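Local structure of periplasmic chaperone Spy (Escherichia coli, 5WO2) at residues Q61-A64 / N65-H69; E71-N74 / K75-N78; A90-E93 / K94-T97. The protein acts as an ATP-independent periplasmic chaperone, a cradle-shaped homodimer that limits aggregation and lets client proteins fold while bound to it. All coordinates share one frame; numbering follows the deposited sequence.

Contact 1 of 3, residues Q61-A64 / N65-H69. With ZN (zinc ion), chain Y; ZN (zinc ion), chain V.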
ATOM      1  N   GLN B  61       8.648  -1.364  -6.700  1.00 32.17           N
ATOM      2  CA  GLN B  61       8.758  -1.755  -5.316  1.00 35.49           C
ATOM      3  C   GLN B  61       7.527  -2.522  -4.899  1.00 32.42           C
ATOM      4  O   GLN B  61       7.621  -3.481  -4.133  1.00 33.16           O
ATOM      5  CB  GLN B  61       8.953  -0.533  -4.404  1.00 42.05           C
ATOM      6  CG  GLN B  61       9.601  -0.909  -3.102  1.00 51.25           C
ATOM      7  CD  GLN B  61      11.059  -1.293  -3.285  1.00 58.88           C
ATOM      8  OE1 GLN B  61      11.444  -2.464  -3.137  1.00 60.91           O
ATOM      9  NE2 GLN B  61      11.880  -0.304  -3.625  1.00 62.96           N
ATOM     10  N   ARG B  62       6.364  -2.076  -5.363  1.00 31.20           N
ATOM     11  CA  ARG B  62       5.140  -2.781  -5.052  1.00 29.49           C
ATOM     12  C   ARG B  62       5.207  -4.238  -5.559  1.00 28.08           C
ATOM     13  O   ARG B  62       4.784  -5.149  -4.871  1.00 29.14           O
ATOM     14  CB  ARG B  62       3.941  -2.067  -5.654  1.00 31.37           C
ATOM     15  CG  ARG B  62       2.602  -2.776  -5.463  1.00 34.69           C
ATOM     16  CD  ARG B  62       1.429  -1.954  -6.009  1.00 38.52           C
ATOM     17  NE  ARG B  62       0.159  -2.661  -5.824  1.00 43.02           N
ATOM     18  CZ  ARG B  62      -0.284  -3.618  -6.639  1.00 48.81           C
ATOM     19  NH1 ARG B  62       0.431  -3.977  -7.692  1.00 48.40           N
ATOM     20  NH2 ARG B  62      -1.449  -4.218  -6.415  1.00 53.83           N
ATOM     21  N   LYS B  63       5.765  -4.462  -6.743  0.63 25.58           N
ATOM     22  CA  LYS B  63       5.819  -5.808  -7.232  0.63 25.13           C
ATOM     23  C   LYS B  63       6.739  -6.648  -6.351  0.63 26.84           C
ATOM     24  O   LYS B  63       6.415  -7.808  -6.021  0.63 27.08           O
ATOM     25  CB  LYS B  63       6.278  -5.824  -8.696  0.63 26.09           C
ATOM     26  CG  LYS B  63       6.479  -7.179  -9.238  0.63 26.87           C
ATOM     27  CD  LYS B  63       7.099  -7.143 -10.631  0.63 29.00           C
ATOM     28  CE  LYS B  63       7.506  -8.495 -11.088  0.63 33.01           C
ATOM     29  NZ  LYS B  63       8.471  -8.445 -12.229  0.63 37.89           N
ATOM     30  N   ALA B  64       7.876  -6.090  -5.952  1.00 28.78           N
ATOM     31  CA  ALA B  64       8.777  -6.805  -5.060  1.00 32.12           C
ATOM     32  C   ALA B  64       8.079  -7.124  -3.740  1.00 31.45           C
ATOM     33  O   ALA B  64       8.163  -8.245  -3.239  1.00 31.51           O
ATOM     34  CB  ALA B  64      10.017  -6.004  -4.799  1.00 36.24           C
ATOM     35  N   ASN B  65       7.394  -6.130  -3.190  1.00 29.84           N
ATOM     36  CA  ASN B  65       6.786  -6.279  -1.877  1.00 32.93           C
ATOM     37  C   ASN B  65       5.648  -7.272  -1.904  1.00 29.88           C
ATOM     38  O   ASN B  65       5.525  -8.103  -1.018  1.00 30.31           O
ATOM     39  CB  ASN B  65       6.294  -4.935  -1.362  1.00 36.59           C
ATOM     40  CG  ASN B  65       7.425  -4.028  -0.945  1.00 42.19           C
ATOM     41  OD1 ASN B  65       8.545  -4.480  -0.689  1.00 44.34           O
ATOM     42  ND2 ASN B  65       7.138  -2.745  -0.846  1.00 44.03           N
ATOM     43  N   MET B  66       4.789  -7.161  -2.911  0.57 27.60           N
ATOM     44  CA  MET B  66       3.674  -8.085  -3.062  0.57 27.21           C
ATOM     45  C   MET B  66       4.147  -9.505  -3.299  0.57 24.61           C
ATOM     46  O   MET B  66       3.609 -10.420  -2.680  0.57 27.26           O
ATOM     47  CB  MET B  66       2.756  -7.656  -4.202  0.57 25.36           C
ATOM     48  CG  MET B  66       1.876  -6.461  -3.906  0.57 24.95           C
ATOM     49  SD  MET B  66       0.780  -6.669  -2.503  0.57 33.18           S
ATOM     50  CE  MET B  66       0.342  -8.379  -2.547  0.57 34.64           C
ATOM     51  N   LEU B  67       5.153  -9.714  -4.155  1.00 27.53           N
ATOM     52  CA  LEU B  67       5.618 -11.066  -4.395  1.00 26.31           C
ATOM     53  C   LEU B  67       6.144 -11.683  -3.106  1.00 29.42           C
ATOM     54  O   LEU B  67       5.957 -12.876  -2.850  1.00 29.68           O
ATOM     55  CB  LEU B  67       6.724 -11.111  -5.461  1.00 29.07           C
ATOM     56  CG  LEU B  67       6.310 -10.893  -6.908  1.00 28.71           C
ATOM     57  CD1 LEU B  67       7.548 -10.802  -7.860  1.00 34.50           C
ATOM     58  CD2 LEU B  67       5.445 -12.156  -7.261  1.00 32.77           C
ATOM     59  N   ALA B  68       6.851 -10.903  -2.309  1.00 30.39           N
ATOM     60  CA  ALA B  68       7.441 -11.469  -1.085  1.00 33.83           C
ATOM     61  C   ALA B  68       6.318 -11.812  -0.120  1.00 33.16           C
ATOM     62  O   ALA B  68       6.327 -12.864   0.515  1.00 33.83           O
ATOM     63  CB  ALA B  68       8.400 -10.508  -0.452  1.00 37.73           C
ATOM     64  N   HIS B  69       5.326 -10.930  -0.042  1.00 30.87           N
ATOM     65  CA  HIS B  69       4.205 -11.115   0.893  1.00 32.67           C
ATOM     66  C   HIS B  69       3.381 -12.335   0.514  1.00 31.57           C
ATOM     67  O   HIS B  69       3.065 -13.175   1.362  1.00 33.83           O
ATOM     68  CB  HIS B  69       3.287  -9.890   0.908  1.00 32.66           C
ATOM     69  CG  HIS B  69       2.153  -9.991   1.889  1.00 36.46           C
ATOM     70  ND1 HIS B  69       2.342  -9.930   3.256  1.00 42.27           N
ATOM     71  CD2 HIS B  69       0.817 -10.151   1.706  1.00 35.32           C
ATOM     72  CE1 HIS B  69       1.175 -10.037   3.868  1.00 43.10           C
ATOM     73  NE2 HIS B  69       0.232 -10.170   2.951  1.00 38.48           N
TER
HETATM   74 ZN    ZN Y 209       4.322  -9.783   4.270  1.00109.00          ZN
HETATM   75 ZN    ZN V 206      -1.604 -10.377   3.465  0.60 34.41          ZN

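Contact 2 of 3, residues E71-N74 / K75-N78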
ATOM      1  N   GLU B  71       4.365 -14.829  -1.285  1.00 29.77           N
ATOM      2  CA  GLU B  71       5.138 -16.053  -1.201  1.00 33.21           C
ATOM      3  C   GLU B  71       5.186 -16.490   0.239  1.00 34.53           C
ATOM      4  O   GLU B  71       5.051 -17.675   0.522  1.00 36.46           O
ATOM      5  CB  GLU B  71       6.558 -15.920  -1.742  1.00 34.65           C
ATOM      6  CG  GLU B  71       7.316 -17.250  -1.644  1.00 40.17           C
ATOM      7  CD  GLU B  71       8.551 -17.363  -2.529  1.00 46.39           C
ATOM      8  OE1 GLU B  71       8.951 -16.385  -3.169  1.00 47.00           O
ATOM      9  OE2 GLU B  71       9.143 -18.467  -2.580  1.00 51.43           O
ATOM     10  N   THR B  72       5.369 -15.539   1.143  1.00 34.87           N
ATOM     11  CA  THR B  72       5.421 -15.816   2.577  1.00 37.60           C
ATOM     12  C   THR B  72       4.097 -16.399   3.069  1.00 36.20           C
ATOM     13  O   THR B  72       4.091 -17.408   3.760  1.00 37.69           O
ATOM     14  CB  THR B  72       5.785 -14.529   3.355  1.00 40.96           C
ATOM     15  OG1 THR B  72       7.094 -14.107   2.951  1.00 44.50           O
ATOM     16  CG2 THR B  72       5.813 -14.752   4.839  1.00 42.45           C
ATOM     17  N   GLN B  73       2.978 -15.785   2.703  1.00 32.87           N
ATOM     18  CA  GLN B  73       1.687 -16.303   3.128  1.00 33.54           C
ATOM     19  C   GLN B  73       1.399 -17.694   2.561  1.00 32.20           C
ATOM     20  O   GLN B  73       0.803 -18.547   3.225  1.00 33.09           O
ATOM     21  CB  GLN B  73       0.588 -15.348   2.720  1.00 32.16           C
ATOM     22  CG  GLN B  73       0.712 -13.987   3.434  1.00 34.91           C
ATOM     23  CD  GLN B  73       0.488 -14.112   4.907  1.00 41.50           C
ATOM     24  OE1 GLN B  73      -0.534 -14.646   5.340  1.00 44.42           O
ATOM     25  NE2 GLN B  73       1.455 -13.662   5.697  1.00 44.29           N
ATOM     26  N   ASN B  74       1.806 -17.924   1.316  1.00 31.81           N
ATOM     27  CA  ASN B  74       1.687 -19.252   0.723  1.00 31.66           C
ATOM     28  C   ASN B  74       2.514 -20.269   1.512  1.00 34.97           C
ATOM     29  O   ASN B  74       2.078 -21.392   1.749  1.00 36.40           O
ATOM     30  CB  ASN B  74       2.132 -19.218  -0.746  1.00 32.35           C
ATOM     31  CG  ASN B  74       2.010 -20.546  -1.424  1.00 35.25           C
ATOM     32  OD1 ASN B  74       2.946 -21.361  -1.410  1.00 37.56           O
ATOM     33  ND2 ASN B  74       0.852 -20.800  -2.016  1.00 36.75           N
ATOM     34  N   LYS B  75       3.711 -19.877   1.925  1.00 36.30           N
ATOM     35  CA  LYS B  75       4.558 -20.833   2.641  1.00 41.62           C
ATOM     36  C   LYS B  75       3.904 -21.179   3.976  1.00 42.72           C
ATOM     37  O   LYS B  75       3.969 -22.309   4.446  1.00 44.16           O
ATOM     38  CB  LYS B  75       5.960 -20.270   2.849  1.00 45.34           C
ATOM     39  CG  LYS B  75       6.858 -20.388   1.612  1.00 49.51           C
ATOM     40  CD  LYS B  75       8.286 -19.900   1.887  1.00 54.77           C
ATOM     41  CE  LYS B  75       9.033 -19.657   0.606  1.00 57.57           C
ATOM     42  NZ  LYS B  75       8.849 -20.772  -0.380  1.00 60.28           N
ATOM     43  N   ILE B  76       3.258 -20.201   4.587  1.00 42.22           N
ATOM     44  CA  ILE B  76       2.591 -20.415   5.857  1.00 43.72           C
ATOM     45  C   ILE B  76       1.384 -21.328   5.678  1.00 41.42           C
ATOM     46  O   ILE B  76       1.236 -22.335   6.374  1.00 44.13           O
ATOM     47  CB  ILE B  76       2.167 -19.068   6.460  1.00 43.64           C
ATOM     48  CG1 ILE B  76       3.418 -18.310   6.924  1.00 45.69           C
ATOM     49  CG2 ILE B  76       1.179 -19.266   7.616  1.00 44.99           C
ATOM     50  CD1 ILE B  76       3.157 -16.953   7.425  1.00 44.77           C
ATOM     51  N   TYR B  77       0.519 -20.978   4.736  1.00 36.99           N
ATOM     52  CA  TYR B  77      -0.658 -21.774   4.438  1.00 35.24           C
ATOM     53  C   TYR B  77      -0.281 -23.257   4.340  1.00 36.82           C
ATOM     54  O   TYR B  77      -0.991 -24.111   4.841  1.00 38.09           O
ATOM     55  CB  TYR B  77      -1.281 -21.300   3.127  1.00 34.27           C
ATOM     56  CG  TYR B  77      -2.573 -22.005   2.768  1.00 35.21           C
ATOM     57  CD1 TYR B  77      -3.767 -21.641   3.371  1.00 34.64           C
ATOM     58  CD2 TYR B  77      -2.605 -23.020   1.819  1.00 36.54           C
ATOM     59  CE1 TYR B  77      -4.955 -22.281   3.067  1.00 34.59           C
ATOM     60  CE2 TYR B  77      -3.820 -23.668   1.492  1.00 36.87           C
ATOM     61  CZ  TYR B  77      -4.978 -23.267   2.107  1.00 35.78           C
ATOM     62  OH  TYR B  77      -6.185 -23.831   1.815  1.00 36.79           O
ATOM     63  N   ASN B  78       0.852 -23.546   3.721  1.00 36.85           N
ATOM     64  CA  ASN B  78       1.225 -24.944   3.496  1.00 41.32           C
ATOM     65  C   ASN B  78       1.917 -25.634   4.669  1.00 46.84           C
ATOM     66  O   ASN B  78       2.171 -26.831   4.604  1.00 49.18           O
ATOM     67  CB  ASN B  78       2.086 -25.039   2.255  1.00 42.73           C
ATOM     68  CG  ASN B  78       1.260 -25.005   1.006  1.00 42.14           C
ATOM     69  OD1 ASN B  78       0.503 -25.944   0.754  1.00 44.52           O
ATOM     70  ND2 ASN B  78       1.372 -23.914   0.215  1.00 40.81           N
TER

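Contact 3 of 3, residues A90-E93 / K94-T97. With ZN (zinc ion), chain J; ZN (zinc ion), chain V.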
ATOM      1  N   ALA B  90     -11.101 -18.740   6.160  1.00 36.87           N
ATOM      2  CA  ALA B  90     -12.190 -17.915   6.677  1.00 39.80           C
ATOM      3  C   ALA B  90     -11.695 -16.547   7.144  1.00 40.74           C
ATOM      4  O   ALA B  90     -12.325 -15.504   6.866  1.00 41.27           O
ATOM      5  CB  ALA B  90     -12.893 -18.647   7.798  1.00 44.03           C
ATOM      6  N   ASN B  91     -10.570 -16.534   7.852  1.00 41.00           N
ATOM      7  CA  ASN B  91      -9.973 -15.281   8.306  1.00 43.50           C
ATOM      8  C   ASN B  91      -9.616 -14.385   7.160  1.00 39.12           C
ATOM      9  O   ASN B  91      -9.670 -13.174   7.266  1.00 41.83           O
ATOM     10  CB  ASN B  91      -8.718 -15.532   9.131  1.00 46.75           C
ATOM     11  CG  ASN B  91      -8.996 -16.233  10.436  1.00 53.56           C
ATOM     12  OD1 ASN B  91     -10.142 -16.361  10.868  1.00 55.22           O
ATOM     13  ND2 ASN B  91      -7.932 -16.706  11.078  1.00 57.28           N
ATOM     14  N   PHE B  92      -9.206 -15.002   6.057  1.00 36.20           N
ATOM     15  CA  PHE B  92      -8.778 -14.282   4.885  1.00 32.56           C
ATOM     16  C   PHE B  92      -9.933 -13.412   4.368  1.00 33.98           C
ATOM     17  O   PHE B  92      -9.731 -12.283   3.902  1.00 33.88           O
ATOM     18  CB  PHE B  92      -8.282 -15.275   3.801  1.00 32.83           C
ATOM     19  CG  PHE B  92      -7.473 -14.616   2.695  1.00 32.94           C
ATOM     20  CD1 PHE B  92      -8.101 -14.010   1.616  1.00 32.29           C
ATOM     21  CD2 PHE B  92      -6.084 -14.586   2.742  1.00 35.04           C
ATOM     22  CE1 PHE B  92      -7.359 -13.355   0.592  1.00 33.43           C
ATOM     23  CE2 PHE B  92      -5.342 -13.955   1.721  1.00 35.07           C
ATOM     24  CZ  PHE B  92      -5.982 -13.334   0.663  1.00 33.74           C
ATOM     25  N   GLU B  93     -11.139 -13.939   4.451  1.00 33.06           N
ATOM     26  CA  GLU B  93     -12.310 -13.235   3.930  1.00 36.41           C
ATOM     27  C   GLU B  93     -12.596 -11.952   4.714  1.00 42.63           C
ATOM     28  O   GLU B  93     -13.202 -11.028   4.191  1.00 44.05           O
ATOM     29  CB  GLU B  93     -13.537 -14.144   3.995  1.00 35.92           C
ATOM     30  CG  GLU B  93     -13.326 -15.461   3.291  1.00 35.12           C
ATOM     31  CD  GLU B  93     -12.865 -15.285   1.856  1.00 34.91           C
ATOM     32  OE1 GLU B  93     -13.375 -14.410   1.115  1.00 37.26           O
ATOM     33  OE2 GLU B  93     -11.948 -16.016   1.508  1.00 32.34           O
ATOM     34  N   LYS B  94     -12.183 -11.923   5.980  1.00 47.47           N
ATOM     35  CA  LYS B  94     -12.420 -10.774   6.845  1.00 56.32           C
ATOM     36  C   LYS B  94     -11.318  -9.724   6.781  1.00 59.60           C
ATOM     37  O   LYS B  94     -11.518  -8.590   7.210  1.00 63.32           O
ATOM     38  CB  LYS B  94     -12.586 -11.246   8.281  1.00 60.09           C
ATOM     39  CG  LYS B  94     -13.647 -12.332   8.458  1.00 65.65           C
ATOM     40  CD  LYS B  94     -13.862 -12.743   9.929  1.00 71.75           C
ATOM     41  CE  LYS B  94     -12.576 -13.266  10.584  1.00 73.27           C
ATOM     42  NZ  LYS B  94     -12.795 -14.259  11.687  1.00 75.31           N
ATOM     43  N   ARG B  95     -10.162 -10.089   6.242  1.00 60.48           N
ATOM     44  CA  ARG B  95      -9.006  -9.197   6.225  1.00 64.80           C
ATOM     45  C   ARG B  95      -8.925  -8.427   4.929  1.00 67.05           C
ATOM     46  O   ARG B  95      -9.596  -8.762   3.951  1.00 66.01           O
ATOM     47  CB  ARG B  95      -7.698  -9.977   6.429  1.00 65.82           C
ATOM     48  CG  ARG B  95      -7.532 -10.554   7.833  1.00 69.75           C
ATOM     49  CD  ARG B  95      -6.063 -10.750   8.177  1.00 70.06           C
ATOM     50  NE  ARG B  95      -5.407 -11.691   7.268  1.00 67.87           N
ATOM     51  CZ  ARG B  95      -5.351 -13.001   7.463  1.00 68.88           C
ATOM     52  NH1 ARG B  95      -4.726 -13.771   6.578  1.00 69.03           N
ATOM     53  NH2 ARG B  95      -5.910 -13.553   8.544  1.00 70.38           N
ATOM     54  N   LEU B  96      -8.076  -7.405   4.920  1.00 73.67           N
ATOM     55  CA  LEU B  96      -8.013  -6.480   3.793  1.00 76.87           C
ATOM     56  C   LEU B  96      -6.609  -6.406   3.195  1.00 74.65           C
ATOM     57  O   LEU B  96      -6.421  -5.862   2.101  1.00 76.70           O
ATOM     58  CB  LEU B  96      -8.493  -5.099   4.242  1.00 82.67           C
ATOM     59  CG  LEU B  96      -9.892  -5.153   4.866  1.00 86.37           C
ATOM     60  CD1 LEU B  96     -10.155  -3.924   5.702  1.00 89.20           C
ATOM     61  CD2 LEU B  96     -10.966  -5.317   3.791  1.00 86.72           C
ATOM     62  N   THR B  97      -5.631  -6.965   3.904  1.00 69.31           N
ATOM     63  CA  THR B  97      -4.270  -7.083   3.373  1.00 63.03           C
ATOM     64  C   THR B  97      -3.658  -8.436   3.739  1.00 58.89           C
ATOM     65  O   THR B  97      -4.229  -9.234   4.479  1.00 57.50           O
ATOM     66  CB  THR B  97      -3.333  -5.961   3.892  1.00 63.27           C
ATOM     67  OG1 THR B  97      -3.106  -6.130   5.299  1.00 65.13           O
ATOM     68  CG2 THR B  97      -3.924  -4.554   3.612  1.00 62.00           C
ATOM     69  OXT THR B  97      -2.566  -8.756   3.283  1.00 57.47           O
TER
HETATM   70 ZN    ZN J 208     -11.267 -15.356  -0.376  1.00 28.13          ZN
HETATM   71 ZN    ZN V 206      -1.604 -10.377   3.465  0.60 34.41          ZN
HETATM   72  O   HOH W   1      -5.577 -16.526  10.128  1.00 49.05           O

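Contact 1 of 3, residues Q61-A64 / N65-H69
Gln61 meets Asn65, one helical turn on, through its CG, 3.8 Å from Asn65 ND2, with the two amide planes 31° apart. Arg62 and Met66 make the next pair: Met66 CG sits 4.1 Å from Arg62 CG and lies over one face of the guanidinium. The arginine runs out straight from CG to NE, while the methionine bends at both chi2 and chi3 and its end turns away. Leu67 CD1 rests 4.0 Å from Lys63 CE, the lysine chain being extended beyond CG, which lays its methylenes along the leucine. Met66 and Lys63 were each modelled in two conformers, so these last two contacts hold for one of them. Behind the pairs stand ordinary i to i+4 helix bonds, such as Met66 N to Arg62 O at 2.8 Å. At the far end, His69 bridges two zinc ions, through ND1 at 2.2 Å and through NE2 at 1.9 Å; Thr97 OXT binds the second zinc as well. This is the middle of helix 48-77. Gln61 NE2 is hydrogen-bonded to Glu33 on helix 32-41 of the same chain, whereas Arg62 NH1 bonds Ile55 O on helix 48-77 of the second subunit, and Lys63 and Met66 pack on that same Ile55.

Contact 2 of 3, residues E71-N74 / K75-N78
Lys75 follows the Glu71 chain outward, so that Lys75 CE overlaps Glu71 CG at 3.7 Å before the charges meet. The end is a salt bridge, Lys75 NZ to Glu71 OE2 at 3.2 Å, weak as a hydrogen bond; the lysine folds back to it by a bend at chi4 (-45°), whereas the glutamate is extended. A bound zinc ion also lies about 3 Å from the Glu71 side chain. On another side of the helix, Ile76 CD1 approaches Gln73 NE2 at 4.1 Å, and Ile76 also touches Ile18 of helix 9-21. Asn74 O takes two bonds from one residue: Asn78 N at 3.2 Å and Asn78 ND2 at 3.0 Å, reaching it from opposite faces of the carbonyl plane. The side-chain donor stands 38° out of that plane, and the two asparagine amides are turned 59° against each other. Asn78 ND2 has a further acceptor in Ser43 O of the second subunit, and Phe46 of that subunit packs on Glu71 and Asn74. The Tyr77 ring packs against helix 82-94, meeting Phe88 edge-to-face, and its OH bonds Asn89 ND2. Helix 48-77, the long central helix of the all-helical Spy cradle, runs out here, with Asn78 N and ND2 gathered on one carbonyl.

Contact 3 of 3, residues A90-E93 / K94-T97
Arg95 curls back over the end of helix 82-94, touching Asn91 and Phe92 at its CB, its CG and its NH groups. CB lies 3.8 Å from Asn91 O, and CG comes closer to the same oxygen, at 3.4 Å. A bend at chi3 (-61°) then swings the guanidinium back, one face lying over Asn91 O and Phe92 CA. At the tip, NH2 rests 3.5 Å from Asn91 CB, and NH1 approaches Phe92 CD2 obliquely, the ring and guanidinium planes 71° apart. Asn91 OD1 is held chiefly by Gln87 NE2, with Lys94 NZ a weak addition at 3.5 Å; Asn91 ND2 bonds Asp4 OD1. Asn91 O accepts from Lys94 N at 3.1 Å and weakly from Arg95 N, which also bonds Phe92 O at 3.2 Å; both i to i+3 donors stand well out of the carbonyl planes. The Glu93 carboxylate binds a zinc ion unevenly, mainly through OE2 at 2.1 Å, with His38 of the second subunit. Thr97 OXT, the construct's terminal carboxylate, holds another zinc with His69. The chemistry implies that one zinc links the end of helix 82-94 to the second subunit and the other pins the tail to helix 48-77, the latter probably absent as such from the longer natural protein.

Overall arrangement
Contacts 1 and 2 come one after the other on helix 48-77, their centres about 14 Å apart, and contact 3 follows at the end of helix 82-94 and in the tail beyond it. Although the centres of contacts 1 and 3 are about 19 Å apart, they meet through a zinc ion bound by both His69 and Thr97. Contact 2 ends where helix 48-77 stops, and contact 3 is at the far end of the last helix, which runs back alongside; their centres are about 15 Å apart and their nearest atoms about 4 Å, without meeting. All three reach the second subunit, so the long central helix and the last helix both help build the homodimer that forms the Spy cradle.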